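Local coordinates for GH62 hydrolase (Scytalidium thermophilum, PDB 4PVA), which probably removes alpha-L-arabinofuranosyl side groups from arabinoxylan as a family 62 glycoside hydrolase, contributing to fungal breakdown of lignocellulose, at residues N146-P149 with K150-D154. Sequence-based numbering, arbitrary orientation.
Sequences NGMP and KIIAD
Pro-149 meets Ala-153 and Ile-152 where the loop after strand 141-142 turns into helix 150-155, a short helix between two blades of the five-bladed beta-propeller of family 62. Pro-149, whose ring leaves it no N-H to give, is the N-cap residue, and its carbonyl O takes the N-H of Ala-153 at 3.0 Å in an almost linear bond (175°), closing the first helical turn. A weak, bent bond from Ile-152 N reaches the same oxygen. On the buried side the proline ring runs alongside Ile-152, with CD1 of Ile-152 4.2 Å from CD of Pro-149; Trp-161 packs on both side chains, and Glu-206 and Pro-207 also touch the proline. Selenomethionine Met-148, introduced in place of methionine, crosses Ile-152 at about a right angle. Its chain is extended through chi2, with CG anti to the backbone N (chi1 -178°), which carries SE to within 3.9 Å of Ile-152 CG2 and 4.0 Å of Ala-153 CB. Further out, the carboxylate of Glu-206 accepts the N-H of Ile-151, tying the first turn to the following blade. On the exposed face Lys-150, at the start of the helix, bends at chi4 and makes a salt bridge to Asp-154 one turn on, its NZ meeting the syn lone pair of OD2 at 2.8 Å.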
loop_
_atom_site.group_PDB
_atom_site.type_symbol
_atom_site.label_atom_id
_atom_site.label_comp_id
_atom_site.label_asym_id
_atom_site.label_seq_id
_atom_site.Cartn_x
_atom_site.Cartn_y
_atom_site.Cartn_z
ATOM N N ASN A 146 -22.065 8.726 0.409
ATOM C CA ASN A 146 -22.531 9.851 1.235
ATOM C C ASN A 146 -21.417 10.577 1.937
ATOM O O ASN A 146 -21.696 11.573 2.609
ATOM C CB ASN A 146 -23.579 9.384 2.233
ATOM C CG ASN A 146 -24.796 8.858 1.535
ATOM O OD1 ASN A 146 -25.298 9.504 0.613
ATOM N ND2 ASN A 146 -25.213 7.662 1.888
ATOM N N GLY A 147 -20.170 10.117 1.801
ATOM C CA GLY A 147 -19.070 10.795 2.481
ATOM C C GLY A 147 -18.442 9.979 3.598
ATOM O O GLY A 147 -18.618 8.744 3.716
HETATM N N MSE A 148 -17.701 10.662 4.458
HETATM C CA MSE A 148 -16.956 9.983 5.503
HETATM C C MSE A 148 -17.944 9.297 6.441
HETATM O O MSE A 148 -18.853 9.933 6.992
HETATM C CB MSE A 148 -16.114 10.974 6.301
HETATM C CG MSE A 148 -15.314 10.210 7.341
HETATM SE SE MSE A 148 -14.210 11.403 8.444
HETATM C CE MSE A 148 -13.066 12.182 7.079
ATOM N N PRO A 149 -17.770 7.989 6.681
ATOM C CA PRO A 149 -18.632 7.293 7.643
ATOM C C PRO A 149 -18.615 7.912 9.029
ATOM O O PRO A 149 -17.603 8.417 9.508
ATOM C CB PRO A 149 -18.011 5.909 7.688
ATOM C CG PRO A 149 -17.423 5.727 6.342
ATOM C CD PRO A 149 -16.864 7.069 5.988
ATOM N N LYS A 150 -19.768 7.817 9.698
ATOM C CA LYS A 150 -19.922 8.297 11.054
ATOM C C LYS A 150 -18.850 7.783 12.002
ATOM O O LYS A 150 -18.294 8.536 12.781
ATOM C CB LYS A 150 -21.286 7.875 11.591
ATOM C CG LYS A 150 -21.535 8.413 12.984
ATOM C CD LYS A 150 -22.967 8.152 13.408
ATOM C CE LYS A 150 -23.296 8.896 14.674
ATOM N NZ LYS A 150 -22.516 8.398 15.818
ATOM N N ILE A 151 -18.538 6.486 11.965
ATOM C CA ILE A 151 -17.596 5.935 12.932
ATOM C C ILE A 151 -16.209 6.555 12.755
ATOM O O ILE A 151 -15.476 6.737 13.705
ATOM C CB ILE A 151 -17.547 4.399 12.865
ATOM C CG1 ILE A 151 -16.804 3.856 14.080
ATOM C CG2 ILE A 151 -16.926 3.892 11.587
ATOM C CD1 ILE A 151 -16.943 2.341 14.240
ATOM N N ILE A 152 -15.852 6.867 11.521
ATOM C CA ILE A 152 -14.552 7.465 11.234
ATOM C C ILE A 152 -14.592 8.951 11.668
ATOM O O ILE A 152 -13.708 9.405 12.383
ATOM C CB ILE A 152 -14.141 7.302 9.767
ATOM C CG1 ILE A 152 -14.100 5.825 9.445
ATOM C CG2 ILE A 152 -12.774 7.921 9.521
ATOM C CD1 ILE A 152 -13.609 5.500 8.058
ATOM N N ALA A 153 -15.651 9.701 11.311
ATOM C CA ALA A 153 -15.796 11.080 11.792
ATOM C C ALA A 153 -15.793 11.181 13.322
ATOM O O ALA A 153 -15.213 12.117 13.898
ATOM C CB ALA A 153 -17.060 11.730 11.208
ATOM N N ASP A 154 -16.372 10.190 13.985
ATOM C CA ASP A 154 -16.438 10.208 15.445
ATOM C C ASP A 154 -15.120 9.901 16.110
ATOM O O ASP A 154 -14.929 10.232 17.283
ATOM C CB ASP A 154 -17.430 9.177 15.955
ATOM C CG ASP A 154 -18.886 9.586 15.768
ATOM O OD1 ASP A 154 -19.177 10.755 15.427
ATOM O OD2 ASP A 154 -19.749 8.683 15.933
#